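Local coordinates for CG5036 (Drosophila melanogaster, PDB 4IGU), which probably acts through this RGS domain as a GTPase-activating protein that binds G-protein alpha subunits, and probably also slows their release of GDP, at residues A34-F39 with L53-C58; E59-E64 with H110-A115; L76-Y81 with R95-V100. All coordinates share one frame; numbering follows the deposited sequence.

In the fold
Three contacts in the all-helical RGS domain illustrate how chemistry follows position. Contact 1 lies close to the centre of the domain, yet at its surface, where one arginine reaches from helix 33-45 to hydrocarbon on helix 50-61. Partly buried contact 2 uses the C-terminal end of helix 50-61 and the turn after it, joined to the start of helix 113-132 by a salt bridge beside a buried leucine-phenylalanine pair. Contact 3, also partly buried, sets helix 67-81 against helix 94-103 through a tyrosine edge and lies, along the chain, inside the loop that contact 2 closes. Contacts 2 and 3 are neighbours in space, joined by Phe112 against Val100 and by a salt bridge from Glu114 to Arg95.

Contact 1: residues A34-F39 with L53-C58; sequences AGRKVF and LFWLAC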
loop_
_atom_site.group_PDB
_atom_site.type_symbol
_atom_site.label_atom_id
_atom_site.label_comp_id
_atom_site.label_asym_id
_atom_site.label_seq_id
_atom_site.Cartn_x
_atom_site.Cartn_y
_atom_site.Cartn_z
ATOM N N ALA A 34 11.725 -0.962 5.124
ATOM C CA ALA A 34 12.486 -0.143 4.189
ATOM C C ALA A 34 11.914 -0.206 2.774
ATOM O O ALA A 34 11.858 0.807 2.066
ATOM C CB ALA A 34 13.950 -0.581 4.188
ATOM N N GLY A 35 11.509 -1.403 2.355
ATOM C CA GLY A 35 10.951 -1.602 1.024
ATOM C C GLY A 35 9.663 -0.842 0.743
ATOM O O GLY A 35 9.446 -0.361 -0.378
ATOM N N ARG A 36 8.801 -0.757 1.754
ATOM C CA ARG A 36 7.555 0.002 1.672
ATOM C C ARG A 36 7.816 1.480 1.383
ATOM O O ARG A 36 7.120 2.104 0.567
ATOM C CB ARG A 36 6.774 -0.131 2.987
ATOM C CG ARG A 36 6.075 -1.470 3.206
ATOM C CD ARG A 36 5.503 -1.565 4.641
ATOM N NE ARG A 36 4.948 -2.893 4.922
ATOM C CZ ARG A 36 4.126 -3.188 5.933
ATOM N NH1 ARG A 36 3.684 -4.427 6.079
ATOM N NH2 ARG A 36 3.738 -2.257 6.799
ATOM N N LYS A 37 8.824 2.040 2.048
ATOM C CA LYS A 37 9.112 3.471 1.914
ATOM C C LYS A 37 9.655 3.827 0.536
ATOM O O LYS A 37 9.203 4.790 -0.089
ATOM C CB LYS A 37 10.095 3.922 2.985
ATOM C CG LYS A 37 9.596 3.724 4.397
ATOM C CD LYS A 37 10.553 4.349 5.405
ATOM C CE LYS A 37 10.181 3.961 6.832
ATOM N NZ LYS A 37 11.220 4.387 7.814
ATOM N N VAL A 38 10.631 3.055 0.065
ATOM C CA VAL A 38 11.176 3.267 -1.274
ATOM C C VAL A 38 10.082 3.065 -2.307
ATOM O O VAL A 38 9.980 3.840 -3.266
ATOM C CB VAL A 38 12.356 2.316 -1.568
ATOM C CG1 VAL A 38 12.897 2.531 -2.983
ATOM C CG2 VAL A 38 13.460 2.520 -0.540
ATOM N N PHE A 39 9.257 2.032 -2.108
ATOM C CA PHE A 39 8.142 1.767 -3.019
ATOM C C PHE A 39 7.135 2.916 -2.982
ATOM O O PHE A 39 6.672 3.379 -4.032
ATOM C CB PHE A 39 7.438 0.436 -2.697
ATOM C CG PHE A 39 6.426 0.021 -3.742
ATOM C CD1 PHE A 39 6.780 -0.010 -5.088
ATOM C CD2 PHE A 39 5.134 -0.357 -3.382
ATOM C CE1 PHE A 39 5.875 -0.395 -6.056
ATOM C CE2 PHE A 39 4.212 -0.756 -4.353
ATOM C CZ PHE A 39 4.581 -0.766 -5.690
ATOM N N LEU A 53 -0.820 3.963 0.788
ATOM C CA LEU A 53 -1.265 4.592 2.023
ATOM C C LEU A 53 -2.624 4.008 2.461
ATOM O O LEU A 53 -2.845 3.740 3.649
ATOM C CB LEU A 53 -1.315 6.119 1.863
ATOM C CG LEU A 53 0.086 6.747 1.739
ATOM C CD1 LEU A 53 0.051 8.143 1.136
ATOM C CD2 LEU A 53 0.758 6.792 3.105
ATOM N N PHE A 54 -3.517 3.780 1.504
ATOM C CA PHE A 54 -4.795 3.118 1.809
ATOM C C PHE A 54 -4.529 1.719 2.327
ATOM O O PHE A 54 -5.098 1.296 3.342
ATOM C CB PHE A 54 -5.681 3.062 0.555
ATOM C CG PHE A 54 -6.905 2.170 0.693
ATOM C CD1 PHE A 54 -7.951 2.514 1.546
ATOM C CD2 PHE A 54 -7.026 1.015 -0.073
ATOM C CE1 PHE A 54 -9.086 1.708 1.650
ATOM C CE2 PHE A 54 -8.161 0.199 0.029
ATOM C CZ PHE A 54 -9.184 0.542 0.894
ATOM N N TRP A 55 -3.641 1.000 1.644
ATOM C CA TRP A 55 -3.324 -0.377 2.021
ATOM C C TRP A 55 -2.728 -0.445 3.431
ATOM O O TRP A 55 -3.088 -1.307 4.234
ATOM C CB TRP A 55 -2.382 -1.032 0.992
ATOM C CG TRP A 55 -2.217 -2.521 1.237
ATOM C CD1 TRP A 55 -3.002 -3.526 0.753
ATOM C CD2 TRP A 55 -1.228 -3.151 2.067
ATOM N NE1 TRP A 55 -2.556 -4.745 1.217
ATOM C CE2 TRP A 55 -1.468 -4.538 2.028
ATOM C CE3 TRP A 55 -0.158 -2.670 2.839
ATOM C CZ2 TRP A 55 -0.675 -5.458 2.723
ATOM C CZ3 TRP A 55 0.628 -3.584 3.530
ATOM C CH2 TRP A 55 0.368 -4.963 3.464
ATOM N N LEU A 56 -1.836 0.481 3.745
ATOM C CA LEU A 56 -1.277 0.539 5.090
ATOM C C LEU A 56 -2.341 0.915 6.133
ATOM O O LEU A 56 -2.309 0.433 7.273
ATOM C CB LEU A 56 -0.108 1.522 5.124
ATOM C CG LEU A 56 1.104 1.080 4.312
ATOM C CD1 LEU A 56 2.059 2.247 4.157
ATOM C CD2 LEU A 56 1.787 -0.102 4.984
ATOM N N ALA A 57 -3.276 1.779 5.756
ATOM C CA ALA A 57 -4.322 2.196 6.695
ATOM C C ALA A 57 -5.223 1.025 7.041
ATOM O O ALA A 57 -5.668 0.895 8.185
ATOM C CB ALA A 57 -5.141 3.361 6.116
ATOM N N CYS A 58 -5.528 0.191 6.046
ATOM C CA CYS A 58 -6.294 -1.030 6.290
ATOM C C CYS A 58 -5.569 -2.021 7.207
ATOM O O CYS A 58 -6.196 -2.637 8.064
ATOM C CB CYS A 58 -6.668 -1.711 4.980
ATOM S SG CYS A 58 -7.846 -0.749 3.972
#
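Arg36 and Leu56 mark the closest approach of two helical segments, their CA atoms 9.5 Å apart, so the backbones stay well apart and the side chains of Arg36, Leu56 and Trp55 make the contact. Arg36 reaches farthest. Its CG lies beside the backbone N (chi1 -75°) and the chain then runs extended to NE, which carries the guanidinium over to the other helix. There NH2 meets the methyl CD2 of Leu56 at 3.4 Å, and the same methyl lies 4.0 Å from Arg36 CD, so it rests along the arginine's outer half. Trp55 approaches differently: the corner of its six-membered ring comes over one face of the guanidinium, CZ3 to NH1 4.1 Å, with the two planes 88° apart. The cation thus sits at the indole's edge, not over its face. Arg36 NE donates a hydrogen bond to the carbonyl O of Met30, which helps to hold the polar end, while Trp55 also meets the ring of Tyr120. As in other RGS domains, where a terminal group of helices packs beside an antiparallel four-helix bundle, this contact joins helix 33-45 of the former to helix 50-61 of the latter.

Contact 2: residues E59-E64 with H110-A115; sequences EDLKKE and HTFDEA. With NA (sodium ion), chain F.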
loop_
_atom_site.group_PDB
_atom_site.type_symbol
_atom_site.label_atom_id
_atom_site.label_comp_id
_atom_site.label_asym_id
_atom_site.label_seq_id
_atom_site.Cartn_x
_atom_site.Cartn_y
_atom_site.Cartn_z
ATOM N N GLU A 59 -4.260 -2.197 7.031
ATOM C CA GLU A 59 -3.514 -3.090 7.929
ATOM C C GLU A 59 -3.528 -2.564 9.359
ATOM O O GLU A 59 -3.641 -3.324 10.320
ATOM C CB GLU A 59 -2.068 -3.263 7.454
ATOM C CG GLU A 59 -1.933 -4.027 6.144
ATOM C CD GLU A 59 -2.280 -5.494 6.315
ATOM O OE1 GLU A 59 -1.434 -6.220 6.878
ATOM O OE2 GLU A 59 -3.399 -5.910 5.912
ATOM N N ASP A 60 -3.409 -1.253 9.503
ATOM C CA ASP A 60 -3.421 -0.655 10.827
ATOM C C ASP A 60 -4.794 -0.822 11.484
ATOM O O ASP A 60 -4.890 -1.097 12.686
ATOM C CB ASP A 60 -3.048 0.819 10.719
ATOM C CG ASP A 60 -3.104 1.519 12.042
ATOM O OD1 ASP A 60 -2.120 1.402 12.803
ATOM O OD2 ASP A 60 -4.133 2.179 12.320
ATOM N N LEU A 61 -5.857 -0.665 10.691
ATOM C CA LEU A 61 -7.215 -0.804 11.205
ATOM C C LEU A 61 -7.413 -2.190 11.811
ATOM O O LEU A 61 -8.123 -2.345 12.814
ATOM C CB LEU A 61 -8.249 -0.564 10.101
ATOM C CG LEU A 61 -9.721 -0.742 10.502
ATOM C CD1 LEU A 61 -10.177 0.369 11.460
ATOM C CD2 LEU A 61 -10.655 -0.830 9.273
ATOM N N LYS A 62 -6.756 -3.191 11.231
ATOM C CA LYS A 62 -6.962 -4.572 11.674
ATOM C C LYS A 62 -6.477 -4.811 13.097
ATOM O O LYS A 62 -6.900 -5.768 13.761
ATOM C CB LYS A 62 -6.346 -5.568 10.682
ATOM C CG LYS A 62 -7.125 -5.639 9.357
ATOM C CD LYS A 62 -6.466 -6.532 8.318
ATOM C CE LYS A 62 -7.279 -6.562 7.019
ATOM N NZ LYS A 62 -8.608 -7.238 7.204
ATOM N N LYS A 63 -5.609 -3.923 13.571
ATOM C CA LYS A 63 -5.060 -4.049 14.906
ATOM C C LYS A 63 -6.062 -3.604 15.956
ATOM O O LYS A 63 -5.972 -4.025 17.109
ATOM C CB LYS A 63 -3.763 -3.250 15.028
ATOM C CG LYS A 63 -2.656 -3.765 14.112
ATOM C CD LYS A 63 -1.544 -2.744 13.951
ATOM C CE LYS A 63 -0.913 -2.395 15.285
ATOM N NZ LYS A 63 0.210 -1.405 15.124
ATOM N N GLU A 64 -7.038 -2.788 15.550
ATOM C CA GLU A 64 -8.008 -2.233 16.500
ATOM C C GLU A 64 -9.042 -3.254 17.021
ATOM O O GLU A 64 -9.754 -3.877 16.247
ATOM C CB GLU A 64 -8.721 -1.029 15.881
ATOM C CG GLU A 64 -9.625 -0.303 16.852
ATOM C CD GLU A 64 -8.890 0.102 18.117
ATOM O OE1 GLU A 64 -7.952 0.915 18.002
ATOM O OE2 GLU A 64 -9.248 -0.394 19.221
ATOM N N HIS A 110 -12.732 -5.898 9.062
ATOM C CA HIS A 110 -12.717 -6.468 7.722
ATOM C C HIS A 110 -13.598 -5.703 6.748
ATOM O O HIS A 110 -13.826 -6.173 5.624
ATOM C CB HIS A 110 -13.137 -7.946 7.768
ATOM C CG HIS A 110 -12.154 -8.825 8.472
ATOM N ND1 HIS A 110 -11.057 -9.369 7.839
ATOM C CD2 HIS A 110 -12.100 -9.255 9.756
ATOM C CE1 HIS A 110 -10.370 -10.100 8.701
ATOM N NE2 HIS A 110 -10.979 -10.042 9.872
ATOM N N THR A 111 -14.075 -4.530 7.165
ATOM C CA THR A 111 -14.909 -3.675 6.307
ATOM C C THR A 111 -14.313 -3.436 4.918
ATOM O O THR A 111 -15.021 -3.499 3.898
ATOM C CB THR A 111 -15.208 -2.328 7.018
ATOM O OG1 THR A 111 -16.186 -2.564 8.042
ATOM C CG2 THR A 111 -15.744 -1.283 6.054
ATOM N N PHE A 112 -13.005 -3.187 4.862
ATOM C CA PHE A 112 -12.375 -2.852 3.578
ATOM C C PHE A 112 -11.680 -4.010 2.864
ATOM O O PHE A 112 -10.984 -3.782 1.863
ATOM C CB PHE A 112 -11.358 -1.724 3.777
ATOM C CG PHE A 112 -11.943 -0.492 4.407
ATOM C CD1 PHE A 112 -12.640 0.422 3.637
ATOM C CD2 PHE A 112 -11.814 -0.259 5.768
ATOM C CE1 PHE A 112 -13.189 1.566 4.212
ATOM C CE2 PHE A 112 -12.367 0.886 6.352
ATOM C CZ PHE A 112 -13.051 1.787 5.576
ATOM N N ASP A 113 -11.840 -5.236 3.355
ATOM C CA ASP A 113 -11.111 -6.358 2.758
ATOM C C ASP A 113 -11.159 -6.428 1.226
ATOM O O ASP A 113 -10.120 -6.559 0.582
ATOM C CB ASP A 113 -11.534 -7.684 3.384
ATOM C CG ASP A 113 -10.899 -7.895 4.729
ATOM O OD1 ASP A 113 -10.306 -6.920 5.229
ATOM O OD2 ASP A 113 -10.994 -9.013 5.284
ATOM N N GLU A 114 -12.349 -6.321 0.645
ATOM C CA GLU A 114 -12.486 -6.396 -0.807
ATOM C C GLU A 114 -11.719 -5.283 -1.519
ATOM O O GLU A 114 -11.102 -5.515 -2.563
ATOM C CB GLU A 114 -13.970 -6.364 -1.208
ATOM C CG GLU A 114 -14.763 -7.548 -0.695
ATOM C CD GLU A 114 -15.227 -8.483 -1.804
ATOM O OE1 GLU A 114 -16.310 -9.090 -1.638
ATOM O OE2 GLU A 114 -14.515 -8.618 -2.828
ATOM N N ALA A 115 -11.751 -4.074 -0.965
ATOM C CA ALA A 115 -11.044 -2.966 -1.592
ATOM C C ALA A 115 -9.547 -3.123 -1.373
ATOM O O ALA A 115 -8.747 -2.873 -2.284
ATOM C CB ALA A 115 -11.542 -1.610 -1.058
HETATM NA NA NA F . -12.072 -5.534 16.093
HETATM O O HOH W 1 -14.297 -5.579 14.417
HETATM O O HOH W 2 -13.590 -6.000 17.871
#
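Lys62 and Asp113 form the salt bridge at the centre of this contact, NZ donating to OD1 at 2.6 Å. The bond uses the syn lone pair of OD1, on the side of the other carboxylate oxygen. The lysine runs extended as far as CE and turns only at its last torsion (chi4 -67°), which swings the ammonium onto the carboxylate. The second oxygen is taken from within the same segment: His110 ND1 donates to Asp113 OD2 at 2.6 Å, with an N-H...O angle of 160°. Here the acceptor lies nearly in the imidazole plane, although the donor stands 25° out of the plane of the carboxylate. Gripped through both oxygens, the carboxylate is fixed in rotation, and it brings the lysine ammonium within 3.3 Å of His110 ND1 at an angle too poor for bonding. A weak hydrogen bond from Lys62 NZ to Thr109 O adds a further hold.

Beneath this polar layer, Leu61 presses methyl CD2 against the edge of the Phe112 ring, 3.7 Å from CD2 of the phenylalanine, while Thr111 CG2 lies over one face of that ring. A type I turn from His110 to Asp113 places these groups, with Phe112 as the N-cap residue. On the other segment, Glu64 O binds a sodium ion at 2.9 Å, together with two waters. Phe112 extends the apolar layer to Ile77 of helix 67-81 and Val100 of helix 94-103, and so wedges the start of helix 113-132 among the other three helices.

Contact 3: residues L76-Y81 with R95-V100; sequences LIYEDY and RVREIV
Tyr78 and Val100 lie where the two helical segments come nearest, CA to CA 8.8 Å, and both side chains point toward the other helix. Tyr78 has CG anti to its amide nitrogen (chi1 -168°), a setting that sends the ring toward helix 94-103. Val100 answers with a single branch: methyl CG1 lies in the plane of the ring, at its edge, 3.9 Å from both CD2 and CE2 of Tyr78. The methyl therefore abuts two neighbouring ring carbons from the side, and this is edge packing, with neither ring face turned to it.

Farther out along the tyrosine, the contact becomes polar and looser. Arg97 stretches its chain in extended form from CG to NE, so that NH1 arrives 4.2 Å from Tyr78 OH, with the guanidinium and ring planes 81° apart. The two groups are neighbours without being bonded to each other. Each is held by another partner: the tyrosine hydroxyl is hydrogen-bonded to Asn101 OD1, one residue beyond Val100, and Arg97 NH2 donates to the carbonyl O of Ile82. The bond to Asn101 ties the ring's far end to the same helix that its edge packs against, while the arginine's bond to Ile82 O reaches the chain just after helix 67-81.

Helices 67-81 and 94-103 follow one another in sequence, separated by a largely non-helical connection. As in other RGS domains, such successive helices belong to the four-helix bundle, and here an aromatic edge and the hydrogen bond between Tyr78 and Asn101 join them, with Arg97 adding a bond to the residue after the first helix.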
loop_
_atom_site.group_PDB
_atom_site.type_symbol
_atom_site.label_atom_id
_atom_site.label_comp_id
_atom_site.label_asym_id
_atom_site.label_seq_id
_atom_site.Cartn_x
_atom_site.Cartn_y
_atom_site.Cartn_z
ATOM N N LEU A 76 -12.612 7.562 8.784
ATOM C CA LEU A 76 -11.520 8.395 8.274
ATOM C C LEU A 76 -10.864 7.798 7.032
ATOM O O LEU A 76 -10.596 8.505 6.063
ATOM C CB LEU A 76 -10.474 8.650 9.365
ATOM C CG LEU A 76 -10.713 9.930 10.147
ATOM C CD1 LEU A 76 -9.810 9.990 11.354
ATOM C CD2 LEU A 76 -10.477 11.130 9.239
ATOM N N ILE A 77 -10.603 6.498 7.073
ATOM C CA ILE A 77 -10.127 5.772 5.908
ATOM C C ILE A 77 -11.071 5.980 4.723
ATOM O O ILE A 77 -10.619 6.266 3.605
ATOM C CB ILE A 77 -10.001 4.265 6.214
ATOM C CG1 ILE A 77 -8.873 4.024 7.227
ATOM C CG2 ILE A 77 -9.725 3.484 4.939
ATOM C CD1 ILE A 77 -8.901 2.626 7.859
ATOM N N TYR A 78 -12.378 5.848 4.940
ATOM C CA TYR A 78 -13.299 6.049 3.815
ATOM C C TYR A 78 -13.198 7.475 3.287
ATOM O O TYR A 78 -13.102 7.695 2.070
ATOM C CB TYR A 78 -14.739 5.743 4.214
ATOM C CG TYR A 78 -15.700 5.651 3.048
ATOM C CD1 TYR A 78 -16.239 6.798 2.474
ATOM C CD2 TYR A 78 -16.084 4.420 2.534
ATOM C CE1 TYR A 78 -17.126 6.727 1.417
ATOM C CE2 TYR A 78 -16.983 4.335 1.474
ATOM C CZ TYR A 78 -17.496 5.498 0.920
ATOM O OH TYR A 78 -18.394 5.442 -0.134
ATOM N N GLU A 79 -13.214 8.439 4.202
ATOM C CA GLU A 79 -13.130 9.847 3.824
ATOM C C GLU A 79 -11.836 10.182 3.064
ATOM O O GLU A 79 -11.845 10.964 2.105
ATOM C CB GLU A 79 -13.229 10.730 5.075
ATOM C CG GLU A 79 -13.392 12.205 4.734
ATOM C CD GLU A 79 -13.324 13.116 5.943
ATOM O OE1 GLU A 79 -13.347 12.601 7.091
ATOM O OE2 GLU A 79 -13.250 14.349 5.733
ATOM N N ASP A 80 -10.722 9.601 3.502
ATOM C CA ASP A 80 -9.411 9.958 2.963
ATOM C C ASP A 80 -9.070 9.241 1.664
ATOM O O ASP A 80 -8.300 9.763 0.861
ATOM C CB ASP A 80 -8.311 9.658 3.986
ATOM C CG ASP A 80 -8.289 10.648 5.151
ATOM O OD1 ASP A 80 -8.834 11.771 5.033
ATOM O OD2 ASP A 80 -7.707 10.292 6.192
ATOM N N TYR A 81 -9.632 8.052 1.450
ATOM C CA TYR A 81 -9.231 7.224 0.299
ATOM C C TYR A 81 -10.307 6.771 -0.673
ATOM O O TYR A 81 -9.988 6.336 -1.784
ATOM C CB TYR A 81 -8.479 5.991 0.779
ATOM C CG TYR A 81 -7.279 6.329 1.606
ATOM C CD1 TYR A 81 -6.168 6.935 1.031
ATOM C CD2 TYR A 81 -7.252 6.048 2.960
ATOM C CE1 TYR A 81 -5.057 7.246 1.787
ATOM C CE2 TYR A 81 -6.155 6.349 3.727
ATOM C CZ TYR A 81 -5.056 6.946 3.135
ATOM O OH TYR A 81 -3.959 7.256 3.909
ATOM N N ARG A 95 -19.021 -2.778 -7.808
ATOM C CA ARG A 95 -19.319 -3.922 -6.946
ATOM C C ARG A 95 -18.636 -3.790 -5.579
ATOM O O ARG A 95 -19.261 -3.999 -4.528
ATOM C CB ARG A 95 -18.885 -5.228 -7.611
ATOM C CG ARG A 95 -19.397 -6.487 -6.899
ATOM C CD ARG A 95 -18.710 -7.755 -7.423
ATOM N NE ARG A 95 -17.272 -7.730 -7.163
ATOM C CZ ARG A 95 -16.699 -8.108 -6.020
ATOM N NH1 ARG A 95 -15.382 -8.034 -5.888
ATOM N NH2 ARG A 95 -17.433 -8.569 -5.010
ATOM N N VAL A 96 -17.355 -3.447 -5.589
ATOM C CA VAL A 96 -16.603 -3.316 -4.338
ATOM C C VAL A 96 -17.033 -2.068 -3.549
ATOM O O VAL A 96 -17.131 -2.098 -2.318
ATOM C CB VAL A 96 -15.084 -3.306 -4.618
ATOM C CG1 VAL A 96 -14.283 -2.872 -3.373
ATOM C CG2 VAL A 96 -14.644 -4.681 -5.109
ATOM N N ARG A 97 -17.281 -0.965 -4.243
ATOM C CA ARG A 97 -17.722 0.251 -3.548
ATOM C C ARG A 97 -19.019 0.033 -2.770
ATOM O O ARG A 97 -19.175 0.521 -1.645
ATOM C CB ARG A 97 -17.906 1.414 -4.528
ATOM C CG ARG A 97 -16.609 2.069 -4.950
ATOM C CD ARG A 97 -16.859 3.326 -5.787
ATOM N NE ARG A 97 -15.742 4.254 -5.648
ATOM C CZ ARG A 97 -15.697 5.258 -4.771
ATOM N NH1 ARG A 97 -16.717 5.502 -3.948
ATOM N NH2 ARG A 97 -14.620 6.030 -4.725
ATOM N N GLU A 98 -19.942 -0.710 -3.375
ATOM C CA GLU A 98 -21.233 -0.986 -2.760
ATOM C C GLU A 98 -21.087 -1.873 -1.537
ATOM O O GLU A 98 -21.799 -1.687 -0.547
ATOM C CB GLU A 98 -22.179 -1.638 -3.773
ATOM C CG GLU A 98 -22.679 -0.687 -4.840
ATOM C CD GLU A 98 -23.372 0.537 -4.240
ATOM O OE1 GLU A 98 -24.072 0.387 -3.210
ATOM O OE2 GLU A 98 -23.211 1.647 -4.795
ATOM N N ILE A 99 -20.168 -2.838 -1.606
ATOM C CA ILE A 99 -19.889 -3.709 -0.467
ATOM C C ILE A 99 -19.329 -2.913 0.707
ATOM O O ILE A 99 -19.795 -3.067 1.838
ATOM C CB ILE A 99 -18.910 -4.854 -0.828
ATOM C CG1 ILE A 99 -19.570 -5.831 -1.803
ATOM C CG2 ILE A 99 -18.481 -5.599 0.430
ATOM C CD1 ILE A 99 -18.633 -6.906 -2.365
ATOM N N VAL A 100 -18.329 -2.072 0.436
ATOM C CA VAL A 100 -17.728 -1.221 1.464
ATOM C C VAL A 100 -18.765 -0.265 2.086
ATOM O O VAL A 100 -18.829 -0.129 3.316
ATOM C CB VAL A 100 -16.518 -0.439 0.905
ATOM C CG1 VAL A 100 -16.006 0.582 1.918
ATOM C CG2 VAL A 100 -15.411 -1.411 0.524
#